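Local structure of GH5 (Bacteroidetes bacterium AC2a, 4YHE) at residues 72-77 with 139-144; 100-105 with 118-123. The protein probably hydrolyses beta-1,4-glucosidic bonds in cellulose, as a family 5 glycoside hydrolase (endoglucanase) built on a beta/alpha barrel. One frame throughout, in Å; residues are numbered along the deposited sequence.

Contact 1. Residues 72-77 with 139-144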
loop_
_atom_site.group_PDB
_atom_site.type_symbol
_atom_site.label_atom_id
_atom_site.label_comp_id
_atom_site.label_asym_id
_atom_site.label_seq_id
_atom_site.Cartn_x
_atom_site.Cartn_y
_atom_site.Cartn_z
ATOM N N PRO A 72 -8.794 -28.022 -8.044
ATOM C CA PRO A 72 -7.796 -27.269 -8.789
ATOM C C PRO A 72 -8.268 -25.922 -9.372
ATOM O O PRO A 72 -7.454 -25.149 -9.880
ATOM C CB PRO A 72 -7.466 -28.225 -9.930
ATOM C CG PRO A 72 -8.757 -28.907 -10.215
ATOM C CD PRO A 72 -9.497 -28.989 -8.904
ATOM N N THR A 73 -9.557 -25.642 -9.326
ATOM C CA THR A 73 -10.072 -24.436 -9.951
ATOM C C THR A 73 -10.014 -23.195 -9.036
ATOM O O THR A 73 -10.036 -22.070 -9.532
ATOM C CB THR A 73 -11.516 -24.654 -10.396
ATOM O OG1 THR A 73 -12.245 -25.143 -9.277
ATOM C CG2 THR A 73 -11.567 -25.687 -11.509
ATOM N N TYR A 74 -9.961 -23.403 -7.719
ATOM C CA TYR A 74 -9.906 -22.298 -6.762
ATOM C C TYR A 74 -10.961 -21.230 -7.113
ATOM O O TYR A 74 -10.672 -20.027 -7.204
ATOM C CB TYR A 74 -8.486 -21.706 -6.689
ATOM C CG TYR A 74 -7.390 -22.699 -6.287
ATOM C CD1 TYR A 74 -7.197 -23.066 -4.953
ATOM C CD2 TYR A 74 -6.529 -23.232 -7.237
ATOM C CE1 TYR A 74 -6.185 -23.952 -4.589
ATOM C CE2 TYR A 74 -5.524 -24.102 -6.893
ATOM C CZ TYR A 74 -5.348 -24.459 -5.572
ATOM O OH TYR A 74 -4.344 -25.344 -5.253
ATOM N N ALA A 75 -12.197 -21.685 -7.294
ATOM C CA ALA A 75 -13.266 -20.808 -7.763
ATOM C C ALA A 75 -13.560 -19.728 -6.716
ATOM O O ALA A 75 -13.745 -20.045 -5.543
ATOM C CB ALA A 75 -14.535 -21.615 -8.051
ATOM N N ILE A 76 -13.607 -18.464 -7.141
ATOM C CA ILE A 76 -13.918 -17.387 -6.225
ATOM C C ILE A 76 -15.425 -17.241 -6.102
ATOM O O ILE A 76 -16.122 -17.108 -7.096
ATOM C CB ILE A 76 -13.365 -16.030 -6.716
ATOM C CG1 ILE A 76 -11.827 -16.077 -6.797
ATOM C CG2 ILE A 76 -13.854 -14.896 -5.811
ATOM C CD1 ILE A 76 -11.240 -14.828 -7.416
ATOM N N GLU A 77 -15.906 -17.211 -4.873
ATOM C CA GLU A 77 -17.317 -17.049 -4.566
ATOM C C GLU A 77 -17.858 -15.796 -5.251
ATOM O O GLU A 77 -17.302 -14.706 -5.098
ATOM C CB GLU A 77 -17.423 -16.982 -3.052
ATOM C CG GLU A 77 -18.783 -16.798 -2.450
ATOM C CD GLU A 77 -18.637 -16.113 -1.105
ATOM O OE1 GLU A 77 -17.902 -16.660 -0.244
ATOM O OE2 GLU A 77 -19.199 -15.002 -0.946
ATOM N N LEU A 139 -2.443 -18.818 -7.202
ATOM C CA LEU A 139 -2.224 -17.424 -7.615
ATOM C C LEU A 139 -2.665 -17.190 -9.044
ATOM O O LEU A 139 -3.329 -16.199 -9.354
ATOM C CB LEU A 139 -0.735 -17.014 -7.436
ATOM C CG LEU A 139 -0.251 -16.646 -6.019
ATOM C CD1 LEU A 139 1.256 -16.501 -6.001
ATOM C CD2 LEU A 139 -0.904 -15.355 -5.510
ATOM N N THR A 140 -2.292 -18.107 -9.927
ATOM C CA THR A 140 -2.705 -18.032 -11.308
ATOM C C THR A 140 -4.241 -18.084 -11.457
ATOM O O THR A 140 -4.837 -17.243 -12.140
ATOM C CB THR A 140 -2.031 -19.145 -12.151
ATOM O OG1 THR A 140 -0.595 -19.019 -12.056
ATOM C CG2 THR A 140 -2.455 -19.058 -13.582
ATOM N N MET A 141 -4.885 -19.059 -10.820
ATOM C CA MET A 141 -6.351 -19.162 -10.926
ATOM C C MET A 141 -7.079 -17.930 -10.366
ATOM O O MET A 141 -8.094 -17.465 -10.926
ATOM C CB MET A 141 -6.822 -20.433 -10.209
ATOM C CG MET A 141 -6.354 -21.724 -10.887
ATOM S SD MET A 141 -6.906 -21.872 -12.612
ATOM C CE MET A 141 -5.638 -21.124 -13.614
ATOM N N ILE A 142 -6.547 -17.383 -9.272
ATOM C CA ILE A 142 -7.155 -16.235 -8.661
ATOM C C ILE A 142 -7.019 -15.008 -9.539
ATOM O O ILE A 142 -8.027 -14.346 -9.859
ATOM C CB ILE A 142 -6.613 -15.976 -7.234
ATOM C CG1 ILE A 142 -7.103 -17.080 -6.302
ATOM C CG2 ILE A 142 -7.080 -14.605 -6.739
ATOM C CD1 ILE A 142 -6.564 -16.963 -4.900
ATOM N N TRP A 143 -5.803 -14.699 -9.964
ATOM C CA TRP A 143 -5.602 -13.538 -10.808
ATOM C C TRP A 143 -6.290 -13.655 -12.185
ATOM O O TRP A 143 -6.735 -12.657 -12.751
ATOM C CB TRP A 143 -4.103 -13.179 -10.923
ATOM C CG TRP A 143 -3.669 -12.289 -9.790
ATOM C CD1 TRP A 143 -2.737 -12.565 -8.824
ATOM C CD2 TRP A 143 -4.172 -10.987 -9.495
ATOM N NE1 TRP A 143 -2.598 -11.514 -7.991
ATOM C CE2 TRP A 143 -3.492 -10.536 -8.340
ATOM C CE3 TRP A 143 -5.148 -10.167 -10.073
ATOM C CZ2 TRP A 143 -3.760 -9.306 -7.740
ATOM C CZ3 TRP A 143 -5.390 -8.911 -9.503
ATOM C CH2 TRP A 143 -4.697 -8.493 -8.337
ATOM N N LEU A 144 -6.381 -14.864 -12.714
ATOM C CA LEU A 144 -7.135 -15.068 -13.947
ATOM C C LEU A 144 -8.598 -14.651 -13.771
ATOM O O LEU A 144 -9.141 -13.951 -14.613
ATOM C CB LEU A 144 -7.069 -16.530 -14.368
ATOM C CG LEU A 144 -5.892 -16.972 -15.226
ATOM C CD1 LEU A 144 -5.975 -18.484 -15.437
ATOM C CD2 LEU A 144 -5.887 -16.244 -16.572
#
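The loop residues 72-77 run without regular structure past one flank of helix 129-149, coming closest where the CA atoms of Tyr74 and Met141 lie 6.3 Å apart. No hydrogen bond joins the two segments directly, and two pairs of apolar side chains do most of the work. At the first, Met141 has CG anti to its carbonyl carbon and then bends at chi2 and chi3. Its CB and CG therefore press on the loop, while the thioether end turns off from it. Met141 CG sits at the edge of the Tyr74 ring, near its plane, 4.0 Å from CD2; the two side chains cross at about a right angle, so this is an edge contact and not a ring-face one. The two methylenes also meet backbone oxygens: Met141 CG lies 3.7 Å from Pro72 O, and Met141 CB 3.7 Å from Thr73 O. The positive backbone angles of Tyr74 (phi 47°, psi 51°) put this residue in the left-handed helical region. One residue further along the helix, Ile142 receives Ile76, which reaches across with its extended CG1-CD1 arm (chi2 174°). Ile76 CD1 stands 4.2 Å from Ile142 CG2 and 4.1 Å from the backbone Ile142 O, tip against branch. Gln145, the next residue of the helix after 139-144, adds the polar link: its OE1 bonds to Ile76 N and its NE2 to Tyr74 O as well as to Met141 O. Ile68, earlier in the same loop, touches both Tyr74 and Ile142 and extends the apolar seam. The chemistry is thus divided: apolar contact probably governs the spacing between loop and helix, and Gln145 supplies directional bonds to both backbones.

Contact 2. Residues 100-105 with 118-123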
loop_
_atom_site.group_PDB
_atom_site.type_symbol
_atom_site.label_atom_id
_atom_site.label_comp_id
_atom_site.label_asym_id
_atom_site.label_seq_id
_atom_site.Cartn_x
_atom_site.Cartn_y
_atom_site.Cartn_z
ATOM N N ILE A 100 -6.549 -2.715 -6.459
ATOM C CA ILE A 100 -6.994 -3.890 -5.690
ATOM C C ILE A 100 -5.861 -4.880 -5.656
ATOM O O ILE A 100 -4.957 -4.796 -6.471
ATOM C CB ILE A 100 -8.250 -4.548 -6.281
ATOM C CG1 ILE A 100 -8.051 -4.971 -7.764
ATOM C CG2 ILE A 100 -9.411 -3.572 -6.162
ATOM C CD1 ILE A 100 -9.175 -5.835 -8.296
ATOM N N ASN A 101 -5.916 -5.831 -4.731
ATOM C CA ASN A 101 -4.795 -6.731 -4.502
ATOM C C ASN A 101 -5.212 -8.069 -3.920
ATOM O O ASN A 101 -6.415 -8.374 -3.803
ATOM C CB ASN A 101 -3.732 -6.020 -3.604
ATOM C CG ASN A 101 -4.122 -5.946 -2.138
ATOM O OD1 ASN A 101 -5.215 -6.344 -1.746
ATOM N ND2 ASN A 101 -3.209 -5.411 -1.310
ATOM N N ILE A 102 -4.211 -8.866 -3.583
ATOM C CA ILE A 102 -4.347 -9.988 -2.668
ATOM C C ILE A 102 -3.645 -9.554 -1.369
ATOM O O ILE A 102 -2.438 -9.252 -1.353
ATOM C CB ILE A 102 -3.707 -11.250 -3.259
ATOM C CG1 ILE A 102 -4.458 -11.679 -4.523
ATOM C CG2 ILE A 102 -3.678 -12.373 -2.250
ATOM C CD1 ILE A 102 -3.972 -12.999 -5.091
ATOM N N HIS A 103 -4.397 -9.490 -0.275
ATOM C CA HIS A 103 -3.887 -8.880 0.938
ATOM C C HIS A 103 -3.568 -9.929 2.031
ATOM O O HIS A 103 -2.514 -10.542 1.957
ATOM C CB HIS A 103 -4.840 -7.800 1.412
ATOM C CG HIS A 103 -4.200 -6.763 2.271
ATOM N ND1 HIS A 103 -3.517 -5.678 1.748
ATOM C CD2 HIS A 103 -4.165 -6.611 3.620
ATOM C CE1 HIS A 103 -3.065 -4.931 2.733
ATOM N NE2 HIS A 103 -3.477 -5.449 3.876
ATOM N N HIS A 104 -4.423 -10.124 3.038
ATOM C CA HIS A 104 -3.997 -10.932 4.187
ATOM C C HIS A 104 -3.915 -12.431 3.929
ATOM O O HIS A 104 -3.482 -13.180 4.816
ATOM C CB HIS A 104 -4.808 -10.638 5.445
ATOM C CG HIS A 104 -4.460 -9.337 6.099
ATOM N ND1 HIS A 104 -3.160 -8.894 6.257
ATOM C CD2 HIS A 104 -5.250 -8.372 6.624
ATOM C CE1 HIS A 104 -3.176 -7.714 6.853
ATOM N NE2 HIS A 104 -4.434 -7.372 7.072
ATOM N N ASP A 105 -4.279 -12.867 2.729
ATOM C CA ASP A 105 -3.963 -14.231 2.269
ATOM C C ASP A 105 -2.519 -14.559 2.551
ATOM O O ASP A 105 -2.212 -15.676 2.997
ATOM C CB ASP A 105 -4.253 -14.390 0.780
ATOM C CG ASP A 105 -5.703 -14.096 0.454
ATOM O OD1 ASP A 105 -6.065 -12.903 0.436
ATOM O OD2 ASP A 105 -6.491 -15.043 0.287
ATOM N N HIS A 118 -3.627 -19.291 6.099
ATOM C CA HIS A 118 -2.900 -18.426 5.155
ATOM C C HIS A 118 -2.195 -19.310 4.125
ATOM O O HIS A 118 -1.073 -19.786 4.330
ATOM C CB HIS A 118 -1.948 -17.487 5.907
ATOM C CG HIS A 118 -2.660 -16.540 6.829
ATOM N ND1 HIS A 118 -3.198 -15.343 6.403
ATOM C CD2 HIS A 118 -2.957 -16.630 8.147
ATOM C CE1 HIS A 118 -3.783 -14.732 7.419
ATOM N NE2 HIS A 118 -3.646 -15.488 8.489
ATOM N N TRP A 119 -2.908 -19.558 3.033
ATOM C CA TRP A 119 -2.446 -20.476 1.975
ATOM C C TRP A 119 -1.225 -19.910 1.255
ATOM O O TRP A 119 -0.390 -20.664 0.773
ATOM C CB TRP A 119 -3.560 -20.766 0.969
ATOM C CG TRP A 119 -4.074 -19.525 0.282
ATOM C CD1 TRP A 119 -5.095 -18.724 0.701
ATOM C CD2 TRP A 119 -3.600 -18.962 -0.954
ATOM N NE1 TRP A 119 -5.263 -17.663 -0.187
ATOM C CE2 TRP A 119 -4.356 -17.789 -1.202
ATOM C CE3 TRP A 119 -2.589 -19.317 -1.855
ATOM C CZ2 TRP A 119 -4.149 -16.984 -2.313
ATOM C CZ3 TRP A 119 -2.375 -18.514 -2.952
ATOM C CH2 TRP A 119 -3.163 -17.361 -3.186
ATOM N N LEU A 120 -1.124 -18.580 1.196
ATOM C CA LEU A 120 -0.010 -17.920 0.542
ATOM C C LEU A 120 1.182 -17.822 1.512
ATOM O O LEU A 120 1.357 -16.835 2.229
ATOM C CB LEU A 120 -0.516 -16.559 0.058
ATOM C CG LEU A 120 0.370 -15.714 -0.812
ATOM C CD1 LEU A 120 0.909 -16.503 -1.999
ATOM C CD2 LEU A 120 -0.442 -14.496 -1.275
ATOM N N ASP A 121 1.977 -18.901 1.558
ATOM C CA ASP A 121 2.864 -19.194 2.675
ATOM C C ASP A 121 4.301 -19.242 2.177
ATOM O O ASP A 121 4.718 -20.229 1.591
ATOM C CB ASP A 121 2.458 -20.560 3.269
ATOM C CG ASP A 121 3.195 -20.913 4.546
ATOM O OD1 ASP A 121 4.361 -20.514 4.751
ATOM O OD2 ASP A 121 2.615 -21.663 5.351
ATOM N N LEU A 122 5.064 -18.181 2.423
ATOM C CA LEU A 122 6.397 -18.083 1.839
ATOM C C LEU A 122 7.416 -19.124 2.394
ATOM O O LEU A 122 8.079 -19.782 1.622
ATOM C CB LEU A 122 6.935 -16.652 1.960
ATOM C CG LEU A 122 8.336 -16.446 1.359
ATOM C CD1 LEU A 122 8.332 -16.604 -0.143
ATOM C CD2 LEU A 122 8.845 -15.075 1.750
ATOM N N PRO A 123 7.553 -19.248 3.725
ATOM C CA PRO A 123 8.481 -20.282 4.218
ATOM C C PRO A 123 8.117 -21.681 3.738
ATOM O O PRO A 123 9.011 -22.455 3.375
ATOM C CB PRO A 123 8.341 -20.188 5.744
ATOM C CG PRO A 123 7.880 -18.784 5.992
ATOM C CD PRO A 123 7.017 -18.425 4.823
#
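Beyond the C-terminal end of barrel strand 97-101, the chain passes through a loop into a short 3-10 turn at His104 and Asp105, and there it meets the segment leading into helix 122-127. Asp105 is central. Its OD2 accepts the indole N-H of Trp119 at 2.9 Å from NE1, with an N-H...O angle of 153°. The bond uses the anti lone pair of OD2 and lies near the indole plane, while carboxylate and ring planes are 69° apart. The other oxygen, OD1, is held by Trp64 N, and OD2 has a further, weak bond from Met65 N, so the buried carboxylate is gripped from two loops. Trp119 reaches it with CG in the crowded position between backbone N and carbonyl carbon. The indole also packs against Asp105 CB and touches Ile142 of helix 129-149. An alanine here would remove the indole and its N-H, and would probably leave OD2 with a weaker grip and loosen both of these packing contacts. A second link comes from His118, whose ND1 donates a weak, bent bond to His104 O, 2.7 Å away at 129°; the oxygen approaches the ring at its edge. Thr112 OG1 partners the other nitrogen, NE2, so both nitrogens of this imidazole are tied. His118 CB also lies 3.4 Å from Asp105 O. Leu120, at the centre of an inverse gamma turn, sets its CB 3.5 Å from Asp105 O and brings CD2 to within 4.0 Å of Ile102 CG2, the two side chains crossing obliquely. The two ends of a single beta-to-alpha connection are thus tied together at the C-terminal rim of the strands, the end that carries the active site in beta/alpha barrel enzymes.

In the fold
In chain order, contact 1 opens with residues 72-77, after strand 57-60; both segments of contact 2 follow, and 139-144 on helix 129-149 closes the set, so contact 2 falls wholly between the two halves of contact 1. Their centres are 13 Å apart, and the helix bridges them: Ile142 CD1 packs 3.5 Å from Trp119 CZ2, and Trp143 NE1 lies 3.5 Å from Ile102 CD1. Contact 1, about 23 Å from the chain centre, is the more peripheral; contact 2 sits at about 14 Å, by strand 97-101. Helix 129-149 thereby joins the loop after the second strand of the barrel to the connection after the third.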